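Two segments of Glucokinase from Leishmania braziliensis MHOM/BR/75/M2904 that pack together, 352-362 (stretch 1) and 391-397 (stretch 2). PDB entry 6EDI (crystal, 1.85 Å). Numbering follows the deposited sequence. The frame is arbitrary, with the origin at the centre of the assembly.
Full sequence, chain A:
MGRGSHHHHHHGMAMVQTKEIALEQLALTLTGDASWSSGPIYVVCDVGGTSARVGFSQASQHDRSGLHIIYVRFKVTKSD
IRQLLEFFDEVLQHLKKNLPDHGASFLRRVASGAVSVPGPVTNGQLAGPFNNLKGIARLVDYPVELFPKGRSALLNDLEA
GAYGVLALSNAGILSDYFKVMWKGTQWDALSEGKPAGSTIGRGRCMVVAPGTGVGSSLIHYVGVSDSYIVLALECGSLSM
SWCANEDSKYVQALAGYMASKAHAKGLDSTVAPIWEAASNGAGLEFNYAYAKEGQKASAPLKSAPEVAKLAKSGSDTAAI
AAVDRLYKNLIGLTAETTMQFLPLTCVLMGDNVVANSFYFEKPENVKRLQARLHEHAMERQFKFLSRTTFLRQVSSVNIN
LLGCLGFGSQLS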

# COMPACT_ATOMS: atom_id res chain seq x y z
N ASN A 352 13.84 -14.01 -13.81
CA ASN A 352 12.89 -14.77 -14.62
C ASN A 352 12.21 -13.96 -15.70
O ASN A 352 12.05 -14.43 -16.81
CB ASN A 352 11.85 -15.47 -13.75
CG ASN A 352 12.34 -16.82 -13.24
OD1 ASN A 352 12.10 -17.17 -12.09
ND2 ASN A 352 13.02 -17.58 -14.10
N VAL A 353 11.80 -12.73 -15.39
CA VAL A 353 11.16 -11.91 -16.41
C VAL A 353 12.15 -11.56 -17.50
O VAL A 353 11.81 -11.57 -18.69
CB VAL A 353 10.50 -10.67 -15.79
CG1 VAL A 353 10.30 -9.57 -16.84
CG2 VAL A 353 9.19 -11.09 -15.19
N VAL A 354 13.39 -11.27 -17.11
CA VAL A 354 14.43 -10.99 -18.11
C VAL A 354 14.67 -12.23 -18.97
O VAL A 354 14.68 -12.16 -20.21
CB VAL A 354 15.75 -10.56 -17.45
CG1 VAL A 354 16.89 -10.62 -18.46
CG2 VAL A 354 15.63 -9.14 -16.86
N ALA A 355 14.81 -13.37 -18.32
CA ALA A 355 15.11 -14.64 -19.01
C ALA A 355 14.03 -15.06 -20.00
O ALA A 355 14.32 -15.69 -21.02
CB ALA A 355 15.35 -15.74 -18.00
N ASN A 356 12.78 -14.73 -19.68
CA ASN A 356 11.64 -15.10 -20.51
C ASN A 356 11.22 -13.98 -21.46
O ASN A 356 10.06 -13.89 -21.87
CB ASN A 356 10.45 -15.49 -19.64
CG ASN A 356 10.69 -16.76 -18.83
OD1 ASN A 356 11.67 -17.48 -19.03
ND2 ASN A 356 9.77 -17.04 -17.91
N SER A 357 12.17 -13.12 -21.81
CA SER A 357 11.91 -12.04 -22.75
C SER A 357 11.24 -12.54 -24.03
O SER A 357 10.35 -11.87 -24.57
CB SER A 357 13.19 -11.29 -23.07
OG SER A 357 12.89 -10.15 -23.84
N PHE A 358 11.67 -13.71 -24.50
CA PHE A 358 11.09 -14.36 -25.68
C PHE A 358 9.56 -14.36 -25.66
O PHE A 358 8.92 -14.09 -26.68
CB PHE A 358 11.63 -15.80 -25.83
CG PHE A 358 10.97 -16.80 -24.91
CD1 PHE A 358 11.45 -17.01 -23.63
CD2 PHE A 358 9.87 -17.53 -25.33
CE1 PHE A 358 10.85 -17.93 -22.78
CE2 PHE A 358 9.25 -18.45 -24.49
CZ PHE A 358 9.74 -18.65 -23.22
N TYR A 359 8.96 -14.64 -24.51
CA TYR A 359 7.51 -14.66 -24.42
C TYR A 359 6.92 -13.28 -24.71
O TYR A 359 5.95 -13.15 -25.46
CB TYR A 359 7.04 -15.20 -23.05
CG TYR A 359 5.53 -15.20 -22.91
CD1 TYR A 359 4.76 -16.23 -23.44
CD2 TYR A 359 4.87 -14.17 -22.26
CE1 TYR A 359 3.37 -16.24 -23.33
CE2 TYR A 359 3.47 -14.16 -22.14
CZ TYR A 359 2.73 -15.21 -22.68
OH TYR A 359 1.34 -15.21 -22.58
N PHE A 360 7.51 -12.25 -24.13
CA PHE A 360 6.95 -10.91 -24.25
C PHE A 360 7.33 -10.22 -25.56
O PHE A 360 6.76 -9.18 -25.90
CB PHE A 360 7.38 -10.04 -23.09
CG PHE A 360 7.10 -10.63 -21.73
CD1 PHE A 360 5.86 -10.46 -21.13
CD2 PHE A 360 8.09 -11.29 -21.03
CE1 PHE A 360 5.61 -10.98 -19.87
CE2 PHE A 360 7.85 -11.82 -19.78
CZ PHE A 360 6.61 -11.67 -19.20
N GLU A 361 8.29 -10.79 -26.28
CA GLU A 361 8.68 -10.21 -27.57
C GLU A 361 7.63 -10.47 -28.67
O GLU A 361 7.64 -9.80 -29.71
CB GLU A 361 10.07 -10.69 -27.98
CG GLU A 361 11.21 -10.22 -27.07
CD GLU A 361 11.51 -8.74 -27.21
OE1 GLU A 361 11.12 -8.16 -28.24
OE2 GLU A 361 12.14 -8.15 -26.29
N LYS A 362 6.72 -11.41 -28.43
CA LYS A 362 5.65 -11.72 -29.39
C LYS A 362 4.45 -10.82 -29.17
O LYS A 362 3.78 -10.92 -28.14
CB LYS A 362 5.19 -13.17 -29.24
CG LYS A 362 6.29 -14.23 -29.27
CD LYS A 362 5.69 -15.63 -29.22
CE LYS A 362 6.76 -16.72 -29.12
NZ LYS A 362 6.50 -17.64 -27.97
N LEU A 391 5.53 -1.97 -17.65
CA LEU A 391 6.93 -2.09 -18.07
C LEU A 391 7.47 -3.47 -17.68
O LEU A 391 6.98 -4.09 -16.75
CB LEU A 391 7.79 -1.00 -17.43
CG LEU A 391 7.39 0.47 -17.57
CD1 LEU A 391 8.43 1.33 -16.86
CD2 LEU A 391 7.27 0.88 -19.03
N ARG A 392 8.52 -3.89 -18.38
CA ARG A 392 9.16 -5.19 -18.23
C ARG A 392 10.66 -5.01 -18.14
O ARG A 392 11.23 -4.36 -19.00
CB ARG A 392 8.96 -5.95 -19.53
CG ARG A 392 8.12 -7.14 -19.48
CD ARG A 392 7.98 -7.57 -20.91
NE ARG A 392 9.30 -7.86 -21.45
CZ ARG A 392 9.66 -7.62 -22.70
NH1 ARG A 392 8.79 -7.10 -23.54
NH2 ARG A 392 10.88 -7.93 -23.09
N GLN A 393 11.31 -5.64 -17.17
CA GLN A 393 12.77 -5.63 -17.13
C GLN A 393 13.35 -6.44 -18.28
O GLN A 393 12.90 -7.56 -18.54
CB GLN A 393 13.29 -6.18 -15.80
CG GLN A 393 14.76 -5.86 -15.59
CD GLN A 393 15.31 -6.35 -14.28
OE1 GLN A 393 14.56 -6.79 -13.40
NE2 GLN A 393 16.64 -6.32 -14.15
N VAL A 394 14.36 -5.89 -18.96
CA VAL A 394 15.03 -6.61 -20.06
C VAL A 394 16.53 -6.80 -19.84
O VAL A 394 17.13 -7.68 -20.46
CB VAL A 394 14.79 -5.93 -21.42
CG1 VAL A 394 13.31 -5.94 -21.76
CG2 VAL A 394 15.33 -4.50 -21.42
N SER A 395 17.14 -5.96 -19.01
CA SER A 395 18.59 -6.05 -18.78
C SER A 395 18.86 -6.35 -17.31
O SER A 395 18.32 -5.66 -16.43
CB SER A 395 19.29 -4.74 -19.15
OG SER A 395 18.83 -4.20 -20.38
N SER A 396 19.69 -7.35 -17.05
CA SER A 396 20.04 -7.69 -15.68
C SER A 396 20.87 -6.58 -15.05
O SER A 396 21.57 -5.85 -15.74
CB SER A 396 20.81 -9.01 -15.64
OG SER A 396 19.96 -10.08 -16.01
N VAL A 397 20.78 -6.46 -13.73
CA VAL A 397 21.47 -5.39 -13.02
C VAL A 397 21.37 -5.68 -11.54
O VAL A 397 20.47 -6.40 -11.11
CB VAL A 397 20.88 -4.00 -13.36
CG1 VAL A 397 19.50 -3.80 -12.72
CG2 VAL A 397 21.83 -2.89 -12.93

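How does the end of the first helix meet the other segment? Val353 and Val354 lie in its last turn, and both press against the backbone of Gln393. Val353 points its CA-to-CB bond toward the strand and brings Val353 CG1 to 3.7 Å from Gln393 O, with Arg392 CG 4.2 Å from the same methyl. That carbonyl oxygen is buried by the contact and has no polar partner in the model; Val353 CG1 and Val354 CG2 both pack against it.

What makes Val354 the hub of this end? Its CA is 4.8 Å from the CA of Val394, its CA-to-CB bond points sideways, and its side chain touches four consecutive residues. Val354 CG2 packs at 3.6 Å from both Gln393 O and Gln393 CG, while Val354 CG1 lies 3.6 Å from Val394 O and 4.0 Å from Ser396 OG. Within its own segment, Gln393 NE2 donates a 2.9 Å hydrogen bond to Ser395 O.

Where does the chain turn from valine packing to polar contact? Past Asn356, which leaves helical geometry and makes no contact with the other stretch, Ser357 places OG 3.1 Å from Arg392 NH2. Ser357 O sits over one face of the guanidinium and also accepts a 2.9 Å backbone hydrogen bond from Glu361 N.

How do Phe360 and Glu361 meet the arginine? Phe360 CB lies over a face of the guanidinium, 3.3 Å from Arg392 NH1, and Arg392 CD covers one face of the Phe360 ring; the arginine thus offers the aromatic its aliphatic portion. Glu361 starts sideways, but its end comes nearer, and its carboxylate approaches the guanidinium at the edge, near its plane. The resulting salt bridge, Glu361 OE2 to Arg392 NH2 at 3.4 Å, includes a hydrogen bond that is well aligned at 159° but long and weak.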